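Local structure of putative alpha-galactosidase (Bacteroides fragilis, 4NZJ) at residues Thr72-Ala77 against Val83-Leu88; His19-Tyr24 against Phe29-Pro34. The protein probably hydrolyses terminal, non-reducing alpha-D-galactose residues from alpha-D-galactosides such as galactose oligosaccharides, galactomannans and galactolipids, as a member of glycosyl hydrolase family 27. One frame throughout, in Å; residues are numbered along the deposited sequence.

Interaction 1 (Thr72-Ala77 against Val83-Leu88)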
ATOM      1  N   THR A  72     -14.016 -15.531 -10.996  1.00 30.53           N
ATOM      2  CA  THR A  72     -14.425 -15.548  -9.595  1.00 32.29           C
ATOM      3  C   THR A  72     -14.108 -16.914  -8.993  1.00 32.02           C
ATOM      4  O   THR A  72     -14.626 -17.933  -9.433  1.00 32.82           O
ATOM      5  CB  THR A  72     -15.923 -15.230  -9.440  1.00 36.30           C
ATOM      6  OG1 THR A  72     -16.184 -13.923  -9.966  1.00 37.28           O
ATOM      7  CG2 THR A  72     -16.343 -15.268  -7.970  1.00 37.68           C
ATOM      8  N   VAL A  73     -13.240 -16.907  -7.987  1.00 29.86           N
ATOM      9  CA  VAL A  73     -12.767 -18.109  -7.327  1.00 30.08           C
ATOM     10  C   VAL A  73     -13.313 -18.127  -5.906  1.00 30.33           C
ATOM     11  O   VAL A  73     -13.376 -17.090  -5.251  1.00 30.93           O
ATOM     12  CB  VAL A  73     -11.225 -18.116  -7.286  1.00 29.84           C
ATOM     13  CG1 VAL A  73     -10.691 -19.407  -6.679  1.00 29.90           C
ATOM     14  CG2 VAL A  73     -10.670 -17.914  -8.689  1.00 30.38           C
ATOM     15  N   THR A  74     -13.715 -19.297  -5.429  1.00 31.28           N
ATOM     16  CA  THR A  74     -14.149 -19.432  -4.043  1.00 31.91           C
ATOM     17  C   THR A  74     -13.017 -20.045  -3.225  1.00 31.31           C
ATOM     18  O   THR A  74     -12.627 -21.186  -3.458  1.00 32.56           O
ATOM     19  CB  THR A  74     -15.426 -20.277  -3.935  1.00 34.81           C
ATOM     20  OG1 THR A  74     -16.449 -19.676  -4.733  1.00 35.50           O
ATOM     21  CG2 THR A  74     -15.903 -20.363  -2.488  1.00 36.24           C
ATOM     22  N   LEU A  75     -12.484 -19.268  -2.286  1.00 29.66           N
ATOM     23  CA  LEU A  75     -11.378 -19.705  -1.442  1.00 29.27           C
ATOM     24  C   LEU A  75     -11.897 -20.222  -0.119  1.00 29.93           C
ATOM     25  O   LEU A  75     -12.877 -19.707   0.414  1.00 29.37           O
ATOM     26  CB  LEU A  75     -10.420 -18.552  -1.165  1.00 28.40           C
ATOM     27  CG  LEU A  75      -9.859 -17.811  -2.375  1.00 28.08           C
ATOM     28  CD1 LEU A  75      -9.032 -16.622  -1.923  1.00 28.16           C
ATOM     29  CD2 LEU A  75      -9.045 -18.758  -3.240  1.00 28.80           C
ATOM     30  N   LYS A  76     -11.209 -21.222   0.418  1.00 29.95           N
ATOM     31  CA  LYS A  76     -11.549 -21.800   1.706  1.00 31.31           C
ATOM     32  C   LYS A  76     -10.279 -21.983   2.532  1.00 30.74           C
ATOM     33  O   LYS A  76      -9.274 -22.481   2.032  1.00 32.29           O
ATOM     34  CB  LYS A  76     -12.249 -23.143   1.505  1.00 34.52           C
ATOM     35  CG  LYS A  76     -12.792 -23.772   2.773  1.00 38.08           C
ATOM     36  CD  LYS A  76     -13.523 -25.063   2.446  1.00 42.05           C
ATOM     37  CE  LYS A  76     -14.119 -25.698   3.689  1.00 46.54           C
ATOM     38  NZ  LYS A  76     -14.549 -27.104   3.443  1.00 51.29           N
ATOM     39  N   ALA A  77     -10.326 -21.546   3.786  1.00 29.46           N
ATOM     40  CA  ALA A  77      -9.247 -21.766   4.736  1.00 28.47           C
ATOM     41  C   ALA A  77      -9.834 -22.531   5.903  1.00 29.55           C
ATOM     42  O   ALA A  77     -10.929 -22.201   6.357  1.00 30.26           O
ATOM     43  CB  ALA A  77      -8.677 -20.440   5.204  1.00 27.37           C
ATOM     44  N   VAL A  83     -13.774 -22.783   9.664  1.00 38.99           N
ATOM     45  CA  VAL A  83     -13.513 -22.484   8.257  1.00 39.38           C
ATOM     46  C   VAL A  83     -13.902 -21.052   7.888  1.00 38.56           C
ATOM     47  O   VAL A  83     -14.788 -20.455   8.505  1.00 38.97           O
ATOM     48  CB  VAL A  83     -14.262 -23.456   7.312  1.00 42.26           C
ATOM     49  CG1 VAL A  83     -13.967 -24.902   7.683  1.00 43.91           C
ATOM     50  CG2 VAL A  83     -15.764 -23.194   7.326  1.00 45.46           C
ATOM     51  N   SER A  84     -13.219 -20.515   6.881  1.00 35.97           N
ATOM     52  CA  SER A  84     -13.555 -19.231   6.285  1.00 35.61           C
ATOM     53  C   SER A  84     -13.681 -19.470   4.789  1.00 35.86           C
ATOM     54  O   SER A  84     -12.801 -20.090   4.189  1.00 33.44           O
ATOM     55  CB  SER A  84     -12.455 -18.201   6.563  1.00 35.21           C
ATOM     56  OG  SER A  84     -12.696 -16.955   5.912  1.00 34.83           O
ATOM     57  N   VAL A  85     -14.778 -18.999   4.202  1.00 35.44           N
ATOM     58  CA  VAL A  85     -14.995 -19.086   2.762  1.00 35.31           C
ATOM     59  C   VAL A  85     -15.176 -17.675   2.228  1.00 34.70           C
ATOM     60  O   VAL A  85     -15.983 -16.913   2.753  1.00 35.60           O
ATOM     61  CB  VAL A  85     -16.230 -19.943   2.417  1.00 38.62           C
ATOM     62  CG1 VAL A  85     -16.481 -19.950   0.915  1.00 39.12           C
ATOM     63  CG2 VAL A  85     -16.046 -21.362   2.936  1.00 39.86           C
ATOM     64  N   LYS A  86     -14.419 -17.330   1.191  1.00 32.84           N
ATOM     65  CA  LYS A  86     -14.430 -15.981   0.644  1.00 34.42           C
ATOM     66  C   LYS A  86     -14.233 -16.031  -0.863  1.00 33.22           C
ATOM     67  O   LYS A  86     -13.460 -16.849  -1.362  1.00 30.79           O
ATOM     68  CB  LYS A  86     -13.297 -15.160   1.270  1.00 36.99           C
ATOM     69  CG  LYS A  86     -13.726 -13.838   1.876  1.00 43.63           C
ATOM     70  CD  LYS A  86     -14.525 -14.062   3.149  1.00 45.65           C
ATOM     71  CE  LYS A  86     -14.720 -12.772   3.924  1.00 49.94           C
ATOM     72  NZ  LYS A  86     -15.613 -12.970   5.099  1.00 52.67           N
ATOM     73  N   GLN A  87     -14.911 -15.138  -1.576  1.00 32.92           N
ATOM     74  CA  GLN A  87     -14.715 -14.994  -3.014  1.00 33.95           C
ATOM     75  C   GLN A  87     -13.444 -14.193  -3.284  1.00 30.40           C
ATOM     76  O   GLN A  87     -13.099 -13.275  -2.534  1.00 29.28           O
ATOM     77  CB  GLN A  87     -15.905 -14.279  -3.669  1.00 38.66           C
ATOM     78  CG  GLN A  87     -17.275 -14.888  -3.400  1.00 44.74           C
ATOM     79  CD  GLN A  87     -17.509 -16.187  -4.141  1.00 50.25           C
ATOM     80  OE1 GLN A  87     -16.935 -17.221  -3.799  1.00 54.48           O
ATOM     81  NE2 GLN A  87     -18.375 -16.147  -5.150  1.00 51.68           N
ATOM     82  N   LEU A  88     -12.751 -14.549  -4.359  1.00 28.10           N
ATOM     83  CA  LEU A  88     -11.650 -13.748  -4.890  1.00 26.82           C
ATOM     84  C   LEU A  88     -11.895 -13.557  -6.378  1.00 27.07           C
ATOM     85  O   LEU A  88     -12.132 -14.524  -7.099  1.00 28.10           O
ATOM     86  CB  LEU A  88     -10.308 -14.443  -4.670  1.00 27.04           C
ATOM     87  CG  LEU A  88      -9.082 -13.809  -5.341  1.00 26.35           C
ATOM     88  CD1 LEU A  88      -8.737 -12.466  -4.711  1.00 26.55           C
ATOM     89  CD2 LEU A  88      -7.888 -14.748  -5.282  1.00 26.41           C
TER
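T74 and Q87 face each other as a non-hydrogen-bonded pair of two antiparallel strands, and their side chains supply the bond that the backbone leaves out there. T74 OG1 donates to Q87 OE1 over 2.7 Å, lying in the amide plane on a lone pair. Q87 reaches it because its chain bends about the CB-CG bond (chi2 -73°), carrying the amide over toward T74 and laying NE2 3.6 Å from T72 CG2. The methyl of T74 serves a different neighbour: CG2, anti to the backbone N, presses on V85 CG1 at 3.5 Å, a tight carbon contact. Farther along the same face the extended chain of K76 runs past V85 and V83, aliphatic part against aliphatic part, and its NZ forms a salt bridge with E78. Threonine, valine, glutamine and lysine suit this more open face, where beta-branched and long flexible chains can cover the strands.

The other face is mostly apolar, with L75, L88, V73 and A77 buried there. L75 CD1 lies 3.7 Å from L88 CB, a diagonal contact between two hydrogen-bonded pairs. Between the faces, the backbones are joined at V73-L88, L75-K86 and A77-S84, each with two N-H...O bonds; V73 N to L88 O is almost straight at 175°. S84 OG bonds to I15 N.

The segments are arms of the beta hairpin 69-79/82-92 in the Ig-like domain. Strand 42-46 continues the sheet beyond 69-79, while L75, A77 and L88 pack on I33, T35 and F31 of strand 28-36, in the opposing sheet.

Interaction 2 (His19-Tyr24 against Phe29-Pro34)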
ATOM      1  N   HIS A  19      -9.750  -8.680  -1.883  1.00 26.44           N
ATOM      2  CA  HIS A  19     -10.649  -9.665  -2.484  1.00 27.68           C
ATOM      3  C   HIS A  19     -10.733  -9.520  -4.011  1.00 28.54           C
ATOM      4  O   HIS A  19     -11.614 -10.095  -4.657  1.00 27.13           O
ATOM      5  CB  HIS A  19     -12.045  -9.533  -1.867  1.00 30.91           C
ATOM      6  CG  HIS A  19     -12.056  -9.641  -0.371  1.00 33.04           C
ATOM      7  ND1 HIS A  19     -11.715 -10.800   0.295  1.00 36.50           N
ATOM      8  CD2 HIS A  19     -12.374  -8.738   0.586  1.00 34.20           C
ATOM      9  CE1 HIS A  19     -11.814 -10.603   1.598  1.00 37.17           C
ATOM     10  NE2 HIS A  19     -12.211  -9.359   1.801  1.00 36.57           N
ATOM     11  N   ILE A  20      -9.814  -8.744  -4.580  1.00 27.62           N
ATOM     12  CA  ILE A  20      -9.684  -8.618  -6.032  1.00 27.15           C
ATOM     13  C   ILE A  20      -8.210  -8.423  -6.336  1.00 26.65           C
ATOM     14  O   ILE A  20      -7.498  -7.783  -5.563  1.00 26.29           O
ATOM     15  CB  ILE A  20     -10.528  -7.457  -6.601  1.00 28.56           C
ATOM     16  CG1 ILE A  20     -10.533  -7.505  -8.130  1.00 29.30           C
ATOM     17  CG2 ILE A  20     -10.019  -6.103  -6.105  1.00 27.52           C
ATOM     18  CD1 ILE A  20     -11.472  -6.508  -8.766  1.00 31.82           C
ATOM     19  N   ILE A  21      -7.745  -9.014  -7.433  1.00 23.56           N
ATOM     20  CA  ILE A  21      -6.337  -8.941  -7.813  0.50 23.42           C
ATOM     21  C   ILE A  21      -6.223  -8.919  -9.338  1.00 23.16           C
ATOM     22  O   ILE A  21      -6.886  -9.703 -10.024  1.00 23.44           O
ATOM     23  CB  ILE A  21      -5.533 -10.121  -7.201  0.50 23.95           C
ATOM     24  CG1 ILE A  21      -4.028  -9.981  -7.477  0.50 24.45           C
ATOM     25  CG2 ILE A  21      -6.030 -11.462  -7.722  0.50 24.98           C
ATOM     26  CD1 ILE A  21      -3.335  -8.958  -6.610  0.50 25.83           C
ATOM     27  N   GLY A  22      -5.384  -8.020  -9.850  1.00 21.79           N
ATOM     28  CA  GLY A  22      -5.164  -7.870 -11.277  1.00 21.09           C
ATOM     29  C   GLY A  22      -3.772  -8.319 -11.673  1.00 21.46           C
ATOM     30  O   GLY A  22      -2.815  -8.172 -10.907  1.00 22.58           O
ATOM     31  N   ASN A  23      -3.665  -8.873 -12.878  1.00 20.19           N
ATOM     32  CA  ASN A  23      -2.385  -9.288 -13.442  1.00 20.93           C
ATOM     33  C   ASN A  23      -2.465  -9.250 -14.970  1.00 19.96           C
ATOM     34  O   ASN A  23      -3.543  -9.417 -15.534  1.00 21.17           O
ATOM     35  CB  ASN A  23      -2.042 -10.703 -12.962  1.00 21.71           C
ATOM     36  CG  ASN A  23      -0.550 -10.994 -12.976  1.00 23.20           C
ATOM     37  OD1 ASN A  23      -0.098 -11.969 -13.585  1.00 27.01           O
ATOM     38  ND2 ASN A  23       0.218 -10.168 -12.295  1.00 22.36           N
ATOM     39  N   TYR A  24      -1.336  -9.014 -15.639  1.00 20.14           N
ATOM     40  CA  TYR A  24      -1.299  -9.068 -17.102  1.00 20.36           C
ATOM     41  C   TYR A  24      -1.348 -10.514 -17.588  1.00 21.00           C
ATOM     42  O   TYR A  24      -0.801 -11.410 -16.935  1.00 20.84           O
ATOM     43  CB  TYR A  24      -0.032  -8.421 -17.682  1.00 21.21           C
ATOM     44  CG  TYR A  24       0.223  -6.964 -17.344  1.00 21.56           C
ATOM     45  CD1 TYR A  24      -0.814  -6.084 -17.064  1.00 22.44           C
ATOM     46  CD2 TYR A  24       1.522  -6.463 -17.349  1.00 22.40           C
ATOM     47  CE1 TYR A  24      -0.563  -4.750 -16.771  1.00 22.60           C
ATOM     48  CE2 TYR A  24       1.783  -5.136 -17.056  1.00 23.39           C
ATOM     49  CZ  TYR A  24       0.736  -4.284 -16.770  1.00 24.04           C
ATOM     50  OH  TYR A  24       0.990  -2.962 -16.470  1.00 24.48           O
ATOM     51  N   PHE A  29       2.080 -15.086 -12.050  1.00 20.55           N
ATOM     52  CA  PHE A  29       1.058 -14.703 -11.096  1.00 20.92           C
ATOM     53  C   PHE A  29       1.423 -15.338  -9.760  1.00 21.39           C
ATOM     54  O   PHE A  29       1.696 -16.536  -9.702  1.00 21.67           O
ATOM     55  CB  PHE A  29      -0.299 -15.232 -11.575  1.00 21.58           C
ATOM     56  CG  PHE A  29      -1.451 -14.892 -10.672  1.00 23.89           C
ATOM     57  CD1 PHE A  29      -1.668 -15.599  -9.492  1.00 24.08           C
ATOM     58  CD2 PHE A  29      -2.354 -13.900 -11.026  1.00 25.97           C
ATOM     59  CE1 PHE A  29      -2.736 -15.300  -8.666  1.00 25.96           C
ATOM     60  CE2 PHE A  29      -3.429 -13.599 -10.206  1.00 27.96           C
ATOM     61  CZ  PHE A  29      -3.616 -14.300  -9.024  1.00 27.22           C
ATOM     62  N   ILE A  30       1.448 -14.536  -8.698  1.00 22.47           N
ATOM     63  CA  ILE A  30       1.631 -15.051  -7.337  1.00 23.66           C
ATOM     64  C   ILE A  30       0.719 -14.312  -6.374  1.00 22.19           C
ATOM     65  O   ILE A  30       0.689 -13.090  -6.355  1.00 22.85           O
ATOM     66  CB  ILE A  30       3.092 -14.919  -6.850  1.00 26.63           C
ATOM     67  CG1 ILE A  30       4.018 -15.742  -7.752  1.00 30.67           C
ATOM     68  CG2 ILE A  30       3.213 -15.388  -5.401  1.00 29.68           C
ATOM     69  CD1 ILE A  30       5.457 -15.819  -7.298  1.00 32.84           C
ATOM     70  N   PHE A  31      -0.046 -15.062  -5.586  1.00 21.46           N
ATOM     71  CA  PHE A  31      -0.883 -14.465  -4.558  1.00 20.36           C
ATOM     72  C   PHE A  31      -0.958 -15.363  -3.337  1.00 20.53           C
ATOM     73  O   PHE A  31      -1.490 -16.473  -3.402  1.00 21.16           O
ATOM     74  CB  PHE A  31      -2.298 -14.210  -5.080  1.00 20.00           C
ATOM     75  CG  PHE A  31      -3.189 -13.524  -4.086  1.00 20.26           C
ATOM     76  CD1 PHE A  31      -2.961 -12.202  -3.740  1.00 21.15           C
ATOM     77  CD2 PHE A  31      -4.254 -14.199  -3.494  1.00 21.53           C
ATOM     78  CE1 PHE A  31      -3.781 -11.560  -2.822  1.00 22.18           C
ATOM     79  CE2 PHE A  31      -5.078 -13.562  -2.578  1.00 22.34           C
ATOM     80  CZ  PHE A  31      -4.840 -12.240  -2.244  1.00 22.28           C
ATOM     81  N   TYR A  32      -0.414 -14.877  -2.227  1.00 20.39           N
ATOM     82  CA  TYR A  32      -0.612 -15.530  -0.946  1.00 20.07           C
ATOM     83  C   TYR A  32      -1.954 -15.066  -0.396  1.00 20.06           C
ATOM     84  O   TYR A  32      -2.238 -13.869  -0.366  1.00 20.20           O
ATOM     85  CB  TYR A  32       0.510 -15.185   0.040  1.00 20.11           C
ATOM     86  CG  TYR A  32       0.239 -15.649   1.452  1.00 19.93           C
ATOM     87  CD1 TYR A  32       0.417 -16.982   1.815  1.00 20.16           C
ATOM     88  CD2 TYR A  32      -0.220 -14.765   2.422  1.00 19.55           C
ATOM     89  CE1 TYR A  32       0.163 -17.417   3.108  1.00 22.01           C
ATOM     90  CE2 TYR A  32      -0.468 -15.191   3.714  1.00 20.34           C
ATOM     91  CZ  TYR A  32      -0.278 -16.520   4.050  1.00 21.41           C
ATOM     92  OH  TYR A  32      -0.533 -16.968   5.327  1.00 23.81           O
ATOM     93  N   ILE A  33      -2.766 -16.020   0.042  1.00 21.10           N
ATOM     94  CA  ILE A  33      -4.090 -15.715   0.571  1.00 21.60           C
ATOM     95  C   ILE A  33      -3.940 -15.239   2.019  1.00 20.87           C
ATOM     96  O   ILE A  33      -3.677 -16.050   2.904  1.00 21.78           O
ATOM     97  CB  ILE A  33      -5.017 -16.939   0.513  1.00 23.02           C
ATOM     98  CG1 ILE A  33      -5.150 -17.444  -0.931  1.00 23.88           C
ATOM     99  CG2 ILE A  33      -6.383 -16.593   1.103  1.00 23.93           C
ATOM    100  CD1 ILE A  33      -5.666 -18.864  -1.031  1.00 24.60           C
ATOM    101  N   PRO A  34      -4.092 -13.923   2.269  1.00 20.24           N
ATOM    102  CA  PRO A  34      -3.845 -13.444   3.625  1.00 20.60           C
ATOM    103  C   PRO A  34      -4.924 -13.953   4.564  1.00 21.18           C
ATOM    104  O   PRO A  34      -6.105 -13.693   4.346  1.00 21.54           O
ATOM    105  CB  PRO A  34      -3.901 -11.912   3.482  1.00 21.13           C
ATOM    106  CG  PRO A  34      -3.918 -11.635   2.010  1.00 21.32           C
ATOM    107  CD  PRO A  34      -4.590 -12.833   1.414  1.00 20.03           C
TER
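I21 and F29 meet across the interior between two strands that run nearly antiparallel but belong to different sheets, their axes 8.7 Å apart at closest approach. I21 is modelled in two conformations, and the contacts given here belong to one of them. From CB, its side chain divides its work between two phenylalanines. The branch CG2 comes to the edge of the F29 ring, near the ring plane, 3.9 Å from CZ. The other branch, CG1, is anti to the backbone N (chi1 -174°) and ends in CD1, whose oblique approach to F31 CD1, at 4.3 Å, is tentative. One beta-branched residue can thus touch two rings, for which isoleucine, with a methyl on each of two arms, is well shaped.

N23 takes a second place along the F29 edge: its CB is 3.8 Å from F29 CD2. The amide plane stands 88° from the ring, nearly perpendicular to it. F29 CG lies anti to its own backbone N (chi1 -180°), which carries the ring toward I21 and N23, and the side chain also touches I90, I61 and L52, residues from both sheets.

No hydrogen bond joins the two segments; strand 20-23 has backbone partners along strand 82-92. The contact consists of van der Waals packing of I21 and N23 CB around the phenylalanines, with no directional bond to set its geometry, and is held by the hydrophobic effect and close fit between the two sheets of the Ig-like sandwich.

In the fold
Interactions 1 and 2 belong to the same Ig-like domain, their centres about 13 Å apart. Strand 82-92 connects them: it pairs with strand 69-79 in interaction 1 and, along its other edge, runs parallel to strand 20-23 of interaction 2. Their segments also touch directly: L88 CD1 lies 3.6 Å from H19 C, and K86 CG 3.8 Å from H19 CE1. Interaction 1 builds one sheet by backbone bonding; interaction 2 spans from that sheet to strand 28-36 of the facing one. Among the ties of this domain to the rest of the chain are the hydrogen bonds of Y32 OH to D133 and of Y24 N to S248 OG.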